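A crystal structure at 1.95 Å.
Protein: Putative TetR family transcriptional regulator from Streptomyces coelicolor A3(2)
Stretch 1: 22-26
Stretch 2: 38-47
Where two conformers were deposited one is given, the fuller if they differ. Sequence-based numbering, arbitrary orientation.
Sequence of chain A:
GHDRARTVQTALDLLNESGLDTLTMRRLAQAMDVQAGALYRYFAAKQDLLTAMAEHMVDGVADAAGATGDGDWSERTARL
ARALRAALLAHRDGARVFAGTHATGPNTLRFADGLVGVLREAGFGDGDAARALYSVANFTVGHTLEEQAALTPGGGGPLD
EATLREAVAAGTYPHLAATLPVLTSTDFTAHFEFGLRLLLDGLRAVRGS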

ATOM      1  N   THR A  22     -19.569   2.669   0.958  1.00 32.69           N
ATOM      2  CA  THR A  22     -21.037   2.679   0.803  1.00 32.95           C
ATOM      3  C   THR A  22     -21.482   1.646  -0.229  1.00 31.43           C
ATOM      4  O   THR A  22     -22.677   1.431  -0.415  1.00 30.37           O
ATOM      5  CB  THR A  22     -21.585   4.052   0.340  1.00 32.24           C
ATOM      6  OG1 THR A  22     -21.283   4.222  -1.059  1.00 38.41           O
ATOM      7  CG2 THR A  22     -20.967   5.156   1.119  1.00 32.80           C
ATOM      8  N   LEU A  23     -20.527   1.023  -0.905  1.00 29.78           N
ATOM      9  CA  LEU A  23     -20.859   0.025  -1.920  1.00 30.16           C
ATOM     10  C   LEU A  23     -21.298  -1.273  -1.253  1.00 29.16           C
ATOM     11  O   LEU A  23     -20.490  -1.980  -0.677  1.00 30.95           O
ATOM     12  CB  LEU A  23     -19.671  -0.223  -2.857  1.00 29.71           C
ATOM     13  CG  LEU A  23     -19.837  -1.304  -3.940  1.00 32.51           C
ATOM     14  CD1 LEU A  23     -20.908  -0.901  -4.940  1.00 32.38           C
ATOM     15  CD2 LEU A  23     -18.542  -1.487  -4.652  1.00 32.70           C
ATOM     16  N   THR A  24     -22.583  -1.576  -1.326  1.00 28.43           N
ATOM     17  CA  THR A  24     -23.110  -2.835  -0.792  1.00 26.91           C
ATOM     18  C   THR A  24     -23.842  -3.567  -1.912  1.00 26.46           C
ATOM     19  O   THR A  24     -24.245  -2.957  -2.904  1.00 25.30           O
ATOM     20  CB  THR A  24     -24.107  -2.583   0.361  1.00 26.70           C
ATOM     21  OG1 THR A  24     -25.228  -1.857  -0.147  1.00 24.93           O
ATOM     22  CG2 THR A  24     -23.460  -1.798   1.485  1.00 25.99           C
HETATM   23  N   MSE A  25     -24.045  -4.875  -1.743  1.00 25.70           N
HETATM   24  CA  MSE A  25     -24.858  -5.625  -2.694  1.00 25.44           C
HETATM   25  C   MSE A  25     -26.273  -5.030  -2.741  1.00 25.28           C
HETATM   26  O   MSE A  25     -26.851  -4.921  -3.812  1.00 25.24           O
HETATM   27  CB  MSE A  25     -24.905  -7.120  -2.331  1.00 25.33           C
HETATM   28  CG  MSE A  25     -23.532  -7.761  -2.357  1.00 24.38           C
HETATM   29 SE   MSE A  25     -22.780  -7.835  -4.145  0.80 29.81          SE
HETATM   30  CE  MSE A  25     -23.557  -9.542  -4.709  1.00 28.86           C
ATOM     31  N   ARG A  26     -26.816  -4.635  -1.592  1.00 25.26           N
ATOM     32  CA  ARG A  26     -28.145  -4.011  -1.561  1.00 26.62           C
ATOM     33  C   ARG A  26     -28.147  -2.686  -2.330  1.00 26.12           C
ATOM     34  O   ARG A  26     -29.073  -2.425  -3.104  1.00 25.72           O
ATOM     35  CB  ARG A  26     -28.646  -3.817  -0.126  1.00 26.44           C
ATOM     36  CG  ARG A  26     -28.803  -5.176   0.603  1.00 28.98           C
ATOM     37  CD  ARG A  26     -29.490  -5.083   1.956  1.00 28.54           C
ATOM     38  NE  ARG A  26     -29.324  -6.309   2.746  1.00 31.08           N
ATOM     39  CZ  ARG A  26     -30.078  -7.402   2.616  1.00 36.79           C
ATOM     40  NH1 ARG A  26     -31.070  -7.436   1.712  1.00 37.37           N
ATOM     41  NH2 ARG A  26     -29.841  -8.476   3.391  1.00 34.47           N
ATOM     42  N   ALA A  38     -30.902 -11.556  -6.864  1.00 34.40           N
ATOM     43  CA  ALA A  38     -30.475 -11.656  -8.253  1.00 33.69           C
ATOM     44  C   ALA A  38     -28.963 -11.534  -8.393  1.00 33.29           C
ATOM     45  O   ALA A  38     -28.348 -12.325  -9.104  1.00 33.31           O
ATOM     46  CB  ALA A  38     -31.164 -10.611  -9.102  1.00 33.69           C
ATOM     47  N   LEU A  39     -28.375 -10.554  -7.707  1.00 32.66           N
ATOM     48  CA  LEU A  39     -26.938 -10.289  -7.800  1.00 32.27           C
ATOM     49  C   LEU A  39     -26.107 -11.435  -7.288  1.00 31.81           C
ATOM     50  O   LEU A  39     -25.013 -11.691  -7.788  1.00 30.91           O
ATOM     51  CB  LEU A  39     -26.567  -9.049  -7.003  1.00 32.52           C
ATOM     52  CG  LEU A  39     -27.072  -7.729  -7.531  1.00 34.14           C
ATOM     53  CD1 LEU A  39     -26.557  -6.682  -6.579  1.00 35.97           C
ATOM     54  CD2 LEU A  39     -26.497  -7.513  -8.908  1.00 36.42           C
ATOM     55  N   TYR A  40     -26.624 -12.095  -6.255  1.00 31.45           N
ATOM     56  CA  TYR A  40     -25.944 -13.217  -5.635  1.00 31.93           C
ATOM     57  C   TYR A  40     -25.898 -14.463  -6.526  1.00 33.61           C
ATOM     58  O   TYR A  40     -25.130 -15.389  -6.255  1.00 34.42           O
ATOM     59  CB  TYR A  40     -26.584 -13.534  -4.277  1.00 30.60           C
ATOM     60  CG  TYR A  40     -26.167 -12.560  -3.203  1.00 28.37           C
ATOM     61  CD1 TYR A  40     -24.849 -12.526  -2.741  1.00 27.27           C
ATOM     62  CD2 TYR A  40     -27.079 -11.667  -2.663  1.00 28.13           C
ATOM     63  CE1 TYR A  40     -24.469 -11.627  -1.738  1.00 27.42           C
ATOM     64  CE2 TYR A  40     -26.710 -10.763  -1.673  1.00 28.03           C
ATOM     65  CZ  TYR A  40     -25.409 -10.746  -1.219  1.00 26.66           C
ATOM     66  OH  TYR A  40     -25.053  -9.849  -0.249  1.00 26.03           O
ATOM     67  N   ARG A  41     -26.720 -14.483  -7.578  1.00 34.77           N
ATOM     68  CA  ARG A  41     -26.625 -15.521  -8.605  1.00 36.18           C
ATOM     69  C   ARG A  41     -25.429 -15.296  -9.537  1.00 36.51           C
ATOM     70  O   ARG A  41     -24.878 -16.252 -10.077  1.00 36.88           O
ATOM     71  CB  ARG A  41     -27.934 -15.640  -9.392  1.00 35.93           C
ATOM     72  CG  ARG A  41     -29.044 -16.297  -8.587  1.00 37.05           C
ATOM     73  CD  ARG A  41     -30.265 -16.679  -9.451  1.00 37.80           C
ATOM     74  NE  ARG A  41     -31.098 -15.520  -9.789  1.00 40.76           N
ATOM     75  CZ  ARG A  41     -32.215 -15.176  -9.143  1.00 42.11           C
ATOM     76  NH1 ARG A  41     -32.652 -15.899  -8.115  1.00 43.14           N
ATOM     77  NH2 ARG A  41     -32.905 -14.106  -9.529  1.00 42.36           N
ATOM     78  N   TYR A  42     -25.024 -14.039  -9.705  1.00 36.62           N
ATOM     79  CA  TYR A  42     -23.856 -13.687 -10.527  1.00 36.99           C
ATOM     80  C   TYR A  42     -22.563 -13.616  -9.733  1.00 35.93           C
ATOM     81  O   TYR A  42     -21.497 -13.950 -10.244  1.00 36.58           O
ATOM     82  CB  TYR A  42     -24.111 -12.381 -11.299  1.00 37.88           C
ATOM     83  CG  TYR A  42     -25.242 -12.549 -12.282  1.00 40.29           C
ATOM     84  CD1 TYR A  42     -25.018 -13.124 -13.548  1.00 42.34           C
ATOM     85  CD2 TYR A  42     -26.550 -12.195 -11.937  1.00 41.15           C
ATOM     86  CE1 TYR A  42     -26.074 -13.317 -14.453  1.00 42.35           C
ATOM     87  CE2 TYR A  42     -27.607 -12.380 -12.828  1.00 42.16           C
ATOM     88  CZ  TYR A  42     -27.364 -12.942 -14.083  1.00 42.21           C
ATOM     89  OH  TYR A  42     -28.421 -13.126 -14.961  1.00 42.31           O
ATOM     90  N   PHE A  43     -22.661 -13.183  -8.480  1.00 34.38           N
ATOM     91  CA  PHE A  43     -21.511 -13.084  -7.597  1.00 33.42           C
ATOM     92  C   PHE A  43     -21.881 -13.696  -6.260  1.00 32.69           C
ATOM     93  O   PHE A  43     -22.717 -13.143  -5.550  1.00 33.31           O
ATOM     94  CB  PHE A  43     -21.109 -11.612  -7.402  1.00 32.33           C
ATOM     95  CG  PHE A  43     -20.767 -10.922  -8.676  1.00 32.88           C
ATOM     96  CD1 PHE A  43     -19.514 -11.083  -9.242  1.00 32.13           C
ATOM     97  CD2 PHE A  43     -21.715 -10.151  -9.335  1.00 32.87           C
ATOM     98  CE1 PHE A  43     -19.198 -10.462 -10.453  1.00 34.77           C
ATOM     99  CE2 PHE A  43     -21.408  -9.523 -10.531  1.00 34.71           C
ATOM    100  CZ  PHE A  43     -20.142  -9.674 -11.085  1.00 32.46           C
ATOM    101  N   ALA A  44     -21.243 -14.803  -5.905  1.00 31.51           N
ATOM    102  CA  ALA A  44     -21.580 -15.522  -4.670  1.00 30.44           C
ATOM    103  C   ALA A  44     -21.409 -14.658  -3.417  1.00 29.51           C
ATOM    104  O   ALA A  44     -22.127 -14.837  -2.432  1.00 28.93           O
ATOM    105  CB  ALA A  44     -20.759 -16.803  -4.551  1.00 30.47           C
ATOM    106  N   ALA A  45     -20.457 -13.724  -3.469  1.00 28.10           N
ATOM    107  CA  ALA A  45     -20.171 -12.836  -2.354  1.00 27.22           C
ATOM    108  C   ALA A  45     -19.705 -11.487  -2.895  1.00 27.03           C
ATOM    109  O   ALA A  45     -19.293 -11.388  -4.062  1.00 26.44           O
ATOM    110  CB  ALA A  45     -19.102 -13.445  -1.463  1.00 26.14           C
ATOM    111  N   LYS A  46     -19.772 -10.461  -2.057  1.00 25.82           N
ATOM    112  CA  LYS A  46     -19.278  -9.133  -2.438  1.00 27.03           C
ATOM    113  C   LYS A  46     -17.792  -9.167  -2.819  1.00 26.23           C
ATOM    114  O   LYS A  46     -17.386  -8.481  -3.754  1.00 26.28           O
ATOM    115  CB  LYS A  46     -19.532  -8.069  -1.352  1.00 27.19           C
ATOM    116  CG  LYS A  46     -19.225  -6.637  -1.891  1.00 28.39           C
ATOM    117  CD  LYS A  46     -19.600  -5.549  -0.887  1.00 30.51           C
ATOM    118  CE  LYS A  46     -18.736  -5.603   0.342  1.00 34.35           C
ATOM    119  NZ  LYS A  46     -18.838  -4.307   1.084  1.00 37.84           N
ATOM    120  N   GLN A  47     -16.998 -10.002  -2.156  1.00 26.64           N
ATOM    121  CA  GLN A  47     -15.573 -10.102  -2.493  0.50 27.53           C
ATOM    122  C   GLN A  47     -15.364 -10.561  -3.960  1.00 27.52           C
ATOM    123  O   GLN A  47     -14.393 -10.158  -4.607  1.00 28.22           O
ATOM    124  CB  GLN A  47     -14.802 -10.956  -1.458  0.50 27.58           C
ATOM    125  CG  GLN A  47     -14.303 -12.319  -1.940  0.50 28.14           C
ATOM    126  CD  GLN A  47     -13.595 -13.153  -0.868  0.50 28.44           C
ATOM    127  OE1 GLN A  47     -13.332 -12.695   0.256  0.50 28.77           O
ATOM    128  NE2 GLN A  47     -13.284 -14.396  -1.221  0.50 28.54           N
TER
HETATM  129  O   HOH W   1     -17.396  -2.283   0.289  1.00 54.14           O

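Met 25 is the centre of this contact. It is a selenomethionine, buried at the start of a helix, and its CA-to-CB bond points toward the second stretch. All three of its chi angles are m (-61°, -67°, -87°). With this fold, CE lies over one face of the Tyr 40 ring. Met 25 CE lies 4.0 Å from the centroid of the Tyr 40 ring, 21° off the normal, so the methyl makes a CH-pi contact with the face. Met 25 SE is farther from the centroid of the Tyr 40 ring, at 5.2 Å, and approaches obliquely.

The same methyl packs against two more side chains. Met 25 CE is 3.8 Å from Leu 39 CB and 4.2 Å from Phe 43 CB. Leu 39 is m,t, and Leu 39 CD1 reaches the backbone of the first stretch, 3.3 Å from Met 25 O. Phe 43 begins toward the first stretch, but at chi1 -59° its ring leads away. Its CB, not its ring, therefore meets the methionine.

Tyr 40 does the reverse. Its CA-to-CB bond points sideways, yet chi1 of -77° brings the ring end nearer. Tyr 40 OH comes within 3.3 Å of Met 25 CG, and Tyr 40 CZ is 3.7 Å from the same CG. These are packing contacts, since CG offers no polar partner.

Lys 46 meets the same Met 25 CG from a different direction, with Lys 46 CB 4.1 Å from Met 25 CG. Its chain runs t,t,p,t. The p turn at chi3 accompanies an approach of the amine to the backbone of Leu 23. Lys 46 NZ donates a weak hydrogen bond to Leu 23 O at 3.4 Å. Water 1 bridges the same pair: it accepts from Lys 46 NZ at 2.6 Å and donates to Leu 23 O at 3.3 Å.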